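Local coordinates for galactokinase (Bifidobacterium longum subsp. infantis ATCC 15697 = JCM 1222 = DSM 20088, PDB 6TEQ), which probably phosphorylates galactose with ATP, as a galactokinase of the GHMP kinase family, and binds galactose and its 2-deoxy-2-fluoro analogues, at residues A59-T64 / F407-A412; T108-A113 / I176-E181; G167-I172 / S195-E200. All coordinates share one frame; numbering follows the deposited sequence.

Contact 1: residues A59-T64 / F407-A412; sequences ALPHRT and FAAASA
The Phe-407 ring carries Pro-61 over one face: CG of the proline lies 4.2 Å from the centroid of the Phe-407 ring, 27° off its normal, a CH-pi contact. The second flat group, the Arg-63 guanidinium, has the carbonyl oxygens of Ser-411 and Ala-410 at its edge, near its plane. In this GHMP kinase fold the contact lays the loop between strands 402-404 and 413-417 against strand 54-70, where that strand turns a corner at Pro-61. Arg-63 NH1 donates to Ser-411 O at 2.9 Å; the acceptor lies in the guanidinium plane, while the donor stands above the plane of the Ser-411 carbonyl. NH2 adds a weak bond to the same oxygen and forms a salt bridge with Glu-415, which helps fix the rotation of the group. The Arg-63 chain bends at chi3 (79°), which turns NE out of an extended course. Ala-409 N donates to Ala-59 O at 2.8 Å, and the methyl of Ala-409 rests near Leu-60 O. Two waters complete the seam. One joins Ala-59 N to Ala-409 O; the other accepts from Arg-63 NH1 and donates to Leu-60 O and to Ala-410 O, the latter at 2.7 Å from the water oxygen.

Contact 2: residues T108-A113 / I176-E181; sequences TGVAWA and IKSENE
Lys-177 begins the contact from helix 165-183, its side chain running out between Ala-113 and Trp-112 of helix 105-116. CG lies anti to the backbone N (chi1 177°) and the chain stays extended beyond it; CG and CD of the lysine each come within 4.0 Å of Ala-113 CB. Farther out, Lys-177 CE packs 3.7 Å from Trp-112 CZ3, the lysine chain crossing the indole at about a right angle. The ammonium continues past the ring, and a water accepting from Lys-177 NZ donates to Ala-113 O at 2.7 Å, so the charged end is tied to the helix 105-116 backbone through solvent.

Ser-178 follows at the point where the backbones come nearest, its CA 4.3 Å from that of Gly-109. With no side chain on Gly-109, Ser-178 OG sits against the glycine backbone, 3.1 Å from Gly-109 CA; a CB at that position would clash with the hydroxyl oxygen. OG is anti to the backbone N and is hydrogen-bonded to Tyr-106 O, about one turn before Gly-109 in helix 105-116, while Ser-178 CB meets Val-110 CG2. Glu-179, which binds magnesium in another structure of this protein, points its CB away from helix 105-116. Glu-181 ends the segment as the last residue of a wider pi-type turn at 178-181. Its CB touches the six-membered ring of Trp-112, and its OE1 stands at the ring edge, 3.7 Å from Trp-112 CH2, the carboxylate plane turned 72° from that of the ring.

The two helix segments approach to 7.8 Å between axes at 115°, a steep crossing with small residues at its centre. Helix 141-156 packs against helix 105-116 as well, receiving the side chains of Val-110 and Ala-111.

Contact 3: residues G167-I172 / S195-E200; sequences GRVTLI and SMRCTE
Arg-168 and Met-196 meet through the arginine head and a main-chain oxygen: Arg-168 NH1 donates to Met-196 O at 3.0 Å, nearly straight at 169°. The oxygen lies near the guanidinium plane, and the donor is tilted moderately from the plane of the carbonyl. The arginine chain is extended from CG to NE, and its CD also packs beside the same oxygen.

Met-196 buries more surface here than any other residue of the contact. In the conformer described, the Met-196 and Ile-172 side chains run antiparallel alongside each other, with Met-196 SD 3.8 Å from Ile-172 CG1. A bend at chi3 (93°) in this conformer sets Met-196 CE beside Leu-171 CB, at 4.2 Å. Ile-172 also reaches the next residue, its CD1 lying 3.5 Å from Arg-197 CD where the two chains cross at about a right angle. Beyond this, Val-169 CG2 sits over the centre of one face of the Arg-197 guanidinium, 3.8 Å from Arg-197 NH1.

Second-shell groups hold both arginines. Arg-168 NE donates to Gly-162 O, and NH1 has a second acceptor in Ala-412 O. Arg-197 forms a salt bridge with Asp-165 and bonds to Asn-193, Asn-217 and Pro-214 O, which fix the plane that Val-169 covers. An alanine in place of Arg-168 would probably leave Met-196 O, Ala-412 O and Gly-162 O without the arginine donors and weaken the tie between helices 165-183 and 190-197.

The contact packs these two helices together, and helix 190-197 carries the sugar-binding Asp-191. Both guanidinium groups are bonded to backbone or side-chain acceptors around an apolar centre of methionine, leucine and isoleucine, and Asp-165 is likely to offset the charge of Arg-197.

Overall arrangement
All three contacts are largely buried, although Phe-407 and Ala-410 in contact 1 and Glu-181 in contact 2 reach the surface. Contacts 2 and 3 both use helix 165-183, at successive segments, against different partners; their centres are 16 Å apart. Contact 1 instead sets a loop on a strand, held by backbone groups, waters and the Arg-63 guanidinium, with one proline-on-phenylalanine contact. Contact 2 is close helix packing without a direct hydrogen bond between its segments, whereas contact 3 combines apolar packing with arginine bonds. Contacts 1 and 3 touch: Ala-412 N lies 2.8 Å from Ser-195 O, a probable hydrogen bond linking the loop to helix 190-197. Contact 2 stands apart from contact 1, about 11 Å between nearest atoms.

Contact 1: residues A59-T64 / F407-A412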
# COMPACT_ATOMS: atom_id res chain seq x y z
N ALA A 59 -7.68 -2.96 3.12
CA ALA A 59 -6.66 -3.88 3.64
C ALA A 59 -6.99 -5.26 3.08
O ALA A 59 -8.18 -5.71 3.13
CB ALA A 59 -6.69 -3.90 5.13
N LEU A 60 -5.99 -5.96 2.57
CA LEU A 60 -6.17 -7.36 2.16
C LEU A 60 -6.28 -8.29 3.37
O LEU A 60 -5.82 -7.99 4.47
CB LEU A 60 -5.02 -7.77 1.26
CG LEU A 60 -5.00 -7.18 -0.13
CD1 LEU A 60 -3.67 -7.50 -0.74
CD2 LEU A 60 -6.12 -7.77 -0.97
N PRO A 61 -6.82 -9.51 3.19
CA PRO A 61 -6.75 -10.48 4.26
C PRO A 61 -5.31 -11.00 4.48
O PRO A 61 -5.00 -11.54 5.52
CB PRO A 61 -7.59 -11.61 3.73
CG PRO A 61 -7.69 -11.45 2.24
CD PRO A 61 -7.57 -9.98 2.01
N HIS A 62 -4.48 -10.82 3.47
CA HIS A 62 -3.07 -11.27 3.45
C HIS A 62 -2.29 -10.37 4.41
O HIS A 62 -2.31 -9.13 4.26
CB HIS A 62 -2.46 -11.13 2.06
CG HIS A 62 -3.17 -11.98 1.07
ND1 HIS A 62 -4.43 -11.63 0.63
CD2 HIS A 62 -2.83 -13.14 0.47
CE1 HIS A 62 -4.87 -12.59 -0.19
NE2 HIS A 62 -3.88 -13.50 -0.34
N ARG A 63 -1.59 -10.96 5.37
CA ARG A 63 -0.89 -10.26 6.44
C ARG A 63 0.55 -10.73 6.55
O ARG A 63 0.86 -11.92 6.19
CB ARG A 63 -1.63 -10.40 7.74
CG ARG A 63 -3.04 -9.80 7.71
CD ARG A 63 -4.00 -10.36 8.73
NE ARG A 63 -3.86 -9.85 10.10
CZ ARG A 63 -4.31 -8.69 10.56
NH1 ARG A 63 -4.93 -7.84 9.75
NH2 ARG A 63 -4.19 -8.40 11.84
N THR A 64 1.35 -9.85 7.13
CA THR A 64 2.69 -10.17 7.65
C THR A 64 2.51 -10.36 9.16
O THR A 64 2.04 -9.41 9.83
CB THR A 64 3.69 -9.07 7.33
OG1 THR A 64 3.80 -9.10 5.92
CG2 THR A 64 5.05 -9.20 7.98
N PHE A 407 -10.90 -8.83 -0.49
CA PHE A 407 -12.07 -8.13 0.05
C PHE A 407 -11.51 -7.19 1.10
O PHE A 407 -10.35 -7.38 1.52
CB PHE A 407 -13.06 -9.14 0.62
CG PHE A 407 -12.44 -10.16 1.54
CD1 PHE A 407 -12.29 -9.94 2.89
CD2 PHE A 407 -12.07 -11.40 1.00
CE1 PHE A 407 -11.71 -10.93 3.70
CE2 PHE A 407 -11.50 -12.38 1.80
CZ PHE A 407 -11.32 -12.14 3.15
N ALA A 408 -12.32 -6.31 1.58
CA ALA A 408 -11.90 -5.33 2.59
C ALA A 408 -11.86 -6.03 3.94
O ALA A 408 -12.89 -6.45 4.51
CB ALA A 408 -12.85 -4.16 2.61
N ALA A 409 -10.65 -6.16 4.47
CA ALA A 409 -10.30 -6.90 5.70
C ALA A 409 -9.83 -5.93 6.78
O ALA A 409 -9.80 -4.71 6.59
CB ALA A 409 -9.27 -7.96 5.36
N ALA A 410 -9.61 -6.49 7.97
CA ALA A 410 -9.22 -5.74 9.17
C ALA A 410 -7.79 -5.23 9.09
O ALA A 410 -6.93 -5.77 8.31
CB ALA A 410 -9.41 -6.67 10.37
N SER A 411 -7.55 -4.17 9.85
CA SER A 411 -6.23 -3.54 9.93
C SER A 411 -5.32 -4.38 10.84
O SER A 411 -5.70 -5.48 11.32
CB SER A 411 -6.36 -2.12 10.46
OG SER A 411 -6.78 -2.17 11.84
N ALA A 412 -4.16 -3.86 11.11
CA ALA A 412 -3.13 -4.48 11.98
C ALA A 412 -3.74 -4.78 13.35
O ALA A 412 -4.57 -4.00 13.85
CB ALA A 412 -1.93 -3.60 12.07
O HOH W 1 -10.24 -2.87 4.49
O HOH W 2 -6.36 -8.10 7.15

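Contact 2: residues T108-A113 / I176-E181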
# COMPACT_ATOMS: atom_id res chain seq x y z
N THR A 108 14.13 -2.60 11.66
CA THR A 108 15.06 -1.93 12.58
C THR A 108 14.72 -0.45 12.56
O THR A 108 14.80 0.24 13.59
CB THR A 108 16.49 -2.16 12.14
OG1 THR A 108 16.67 -3.57 12.01
CG2 THR A 108 17.47 -1.59 13.11
N GLY A 109 14.44 0.05 11.36
CA GLY A 109 14.25 1.51 11.16
C GLY A 109 13.01 2.00 11.90
O GLY A 109 12.95 3.17 12.26
N VAL A 110 12.07 1.13 12.18
CA VAL A 110 10.86 1.50 12.98
C VAL A 110 11.25 1.80 14.43
O VAL A 110 10.89 2.89 14.92
CB VAL A 110 9.78 0.42 12.91
CG1 VAL A 110 8.65 0.83 13.85
CG2 VAL A 110 9.31 0.24 11.45
N ALA A 111 12.04 0.94 15.05
CA ALA A 111 12.56 1.20 16.41
C ALA A 111 13.37 2.51 16.41
O ALA A 111 13.18 3.36 17.31
CB ALA A 111 13.26 0.00 16.93
N TRP A 112 14.26 2.67 15.43
CA TRP A 112 15.06 3.90 15.25
C TRP A 112 14.15 5.12 15.18
O TRP A 112 14.45 6.22 15.83
CB TRP A 112 15.92 3.73 14.03
CG TRP A 112 16.62 4.96 13.58
CD1 TRP A 112 17.82 5.39 14.05
CD2 TRP A 112 16.23 5.86 12.53
NE1 TRP A 112 18.19 6.54 13.41
CE2 TRP A 112 17.25 6.83 12.46
CE3 TRP A 112 15.14 5.95 11.64
CZ2 TRP A 112 17.22 7.88 11.54
CZ3 TRP A 112 15.15 6.96 10.70
CH2 TRP A 112 16.14 7.94 10.70
N ALA A 113 13.11 5.04 14.34
CA ALA A 113 12.20 6.19 14.16
C ALA A 113 11.48 6.50 15.46
O ALA A 113 11.35 7.67 15.82
CB ALA A 113 11.21 5.94 13.03
N ILE A 176 6.52 4.95 8.07
CA ILE A 176 6.88 5.79 6.91
C ILE A 176 8.33 6.26 7.05
O ILE A 176 9.07 6.14 6.06
CB ILE A 176 5.90 6.96 6.76
CG1 ILE A 176 4.47 6.46 6.49
CG2 ILE A 176 6.37 7.91 5.67
CD1 ILE A 176 3.45 7.57 6.59
N LYS A 177 8.72 6.77 8.21
CA LYS A 177 10.10 7.28 8.37
C LYS A 177 11.13 6.15 8.22
O LYS A 177 12.17 6.39 7.60
CB LYS A 177 10.22 8.00 9.69
CG LYS A 177 11.62 8.50 9.97
CD LYS A 177 11.64 9.43 11.15
CE LYS A 177 13.03 9.81 11.60
NZ LYS A 177 12.97 10.92 12.57
N SER A 178 10.83 4.97 8.74
CA SER A 178 11.72 3.84 8.57
C SER A 178 11.99 3.61 7.07
O SER A 178 13.14 3.48 6.62
CB SER A 178 11.17 2.58 9.19
OG SER A 178 12.07 1.56 8.90
N GLU A 179 10.93 3.49 6.32
CA GLU A 179 11.05 3.14 4.90
C GLU A 179 11.82 4.26 4.22
O GLU A 179 12.86 3.96 3.62
CB GLU A 179 9.66 2.92 4.29
CG GLU A 179 9.75 2.46 2.85
CD GLU A 179 8.50 1.80 2.33
OE1 GLU A 179 7.58 1.63 3.13
OE2 GLU A 179 8.46 1.54 1.11
N ASN A 180 11.36 5.50 4.35
CA ASN A 180 11.97 6.64 3.63
C ASN A 180 13.44 6.86 4.03
O ASN A 180 14.30 7.02 3.12
CB ASN A 180 11.22 7.93 3.87
CG ASN A 180 10.02 8.07 2.97
OD1 ASN A 180 10.11 8.07 1.76
ND2 ASN A 180 8.91 8.36 3.58
N GLU A 181 13.73 6.87 5.32
CA GLU A 181 15.00 7.39 5.85
C GLU A 181 15.93 6.25 6.20
O GLU A 181 17.12 6.47 6.03
CB GLU A 181 14.79 8.31 7.04
CG GLU A 181 13.95 9.53 6.76
CD GLU A 181 13.97 10.60 7.84
OE1 GLU A 181 14.96 10.68 8.58
OE2 GLU A 181 13.05 11.40 7.87
O HOH W 3 10.85 9.87 14.33

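Contact 3: residues G167-I172 / S195-E200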
# COMPACT_ATOMS: atom_id res chain seq x y z
N GLY A 167 -4.01 7.42 17.76
CA GLY A 167 -2.71 6.99 18.29
C GLY A 167 -1.91 6.28 17.19
O GLY A 167 -0.71 6.48 17.05
N ARG A 168 -2.60 5.46 16.41
CA ARG A 168 -1.87 4.68 15.40
C ARG A 168 -1.18 5.60 14.39
O ARG A 168 -0.19 5.16 13.78
CB ARG A 168 -2.76 3.65 14.72
CG ARG A 168 -3.00 2.47 15.62
CD ARG A 168 -3.80 1.45 14.85
NE ARG A 168 -3.96 0.26 15.63
CZ ARG A 168 -4.25 -0.93 15.16
NH1 ARG A 168 -4.59 -1.09 13.89
NH2 ARG A 168 -4.39 -1.93 15.98
N VAL A 169 -1.61 6.86 14.22
CA VAL A 169 -0.91 7.77 13.29
C VAL A 169 0.55 7.97 13.73
O VAL A 169 1.44 8.14 12.88
CB VAL A 169 -1.73 9.06 13.12
CG1 VAL A 169 -0.90 10.10 12.38
CG2 VAL A 169 -3.06 8.74 12.43
N THR A 170 0.81 8.02 15.03
CA THR A 170 2.21 8.10 15.50
C THR A 170 3.02 6.91 14.97
O THR A 170 4.16 7.07 14.52
CB THR A 170 2.22 8.21 17.02
OG1 THR A 170 1.65 9.51 17.33
CG2 THR A 170 3.61 8.09 17.58
N LEU A 171 2.45 5.72 15.03
CA LEU A 171 3.12 4.47 14.60
C LEU A 171 3.23 4.42 13.08
O LEU A 171 4.28 4.05 12.60
CB LEU A 171 2.31 3.30 15.12
CG LEU A 171 2.15 3.25 16.63
CD1 LEU A 171 1.39 2.06 17.06
CD2 LEU A 171 3.43 3.38 17.38
N ILE A 172 2.19 4.85 12.39
CA ILE A 172 2.25 5.10 10.93
C ILE A 172 3.42 5.98 10.56
O ILE A 172 4.17 5.66 9.60
CB ILE A 172 0.91 5.63 10.43
CG1 ILE A 172 -0.12 4.53 10.50
CG2 ILE A 172 1.05 6.17 9.05
CD1 ILE A 172 -1.54 5.07 10.45
N SER A 195 -2.83 -0.06 6.21
CA SER A 195 -2.47 -1.27 6.96
C SER A 195 -2.92 -1.10 8.42
O SER A 195 -3.28 -2.08 9.08
CB SER A 195 -0.96 -1.51 6.85
OG SER A 195 -0.61 -2.75 7.38
N MET A 196 -2.94 0.13 8.92
CA MET A 196 -3.20 0.34 10.37
C MET A 196 -4.55 1.00 10.62
O MET A 196 -4.93 1.08 11.81
CB MET A 196 -2.09 1.17 11.03
CG MET A 196 -0.79 0.43 10.95
SD MET A 196 0.44 1.13 12.04
CE MET A 196 0.16 0.09 13.48
N ARG A 197 -5.31 1.37 9.59
CA ARG A 197 -6.56 2.11 9.84
C ARG A 197 -7.74 1.61 9.04
O ARG A 197 -8.89 2.01 9.40
CB ARG A 197 -6.36 3.62 9.60
CG ARG A 197 -5.27 4.20 10.45
CD ARG A 197 -5.01 5.57 10.03
NE ARG A 197 -6.05 6.48 10.56
CZ ARG A 197 -6.14 7.74 10.30
NH1 ARG A 197 -5.33 8.31 9.40
NH2 ARG A 197 -7.06 8.45 10.95
N CYS A 198 -7.56 0.69 8.11
CA CYS A 198 -8.71 0.11 7.39
C CYS A 198 -9.57 -0.69 8.35
O CYS A 198 -9.06 -1.11 9.43
CB CYS A 198 -8.26 -0.72 6.21
SG CYS A 198 -7.69 0.24 4.79
N THR A 199 -10.81 -0.91 7.96
CA THR A 199 -11.69 -1.81 8.71
C THR A 199 -12.34 -2.83 7.77
O THR A 199 -12.51 -2.60 6.57
CB THR A 199 -12.72 -1.01 9.51
OG1 THR A 199 -13.57 -0.29 8.60
CG2 THR A 199 -12.09 -0.03 10.48
N GLU A 200 -12.72 -3.93 8.34
CA GLU A 200 -13.39 -5.01 7.58
C GLU A 200 -14.68 -4.49 6.94
O GLU A 200 -15.41 -3.71 7.57
CB GLU A 200 -13.70 -6.18 8.49
CG GLU A 200 -14.26 -7.38 7.74
CD GLU A 200 -15.75 -7.36 7.40
OE1 GLU A 200 -16.54 -6.69 8.14
OE2 GLU A 200 -16.14 -8.01 6.36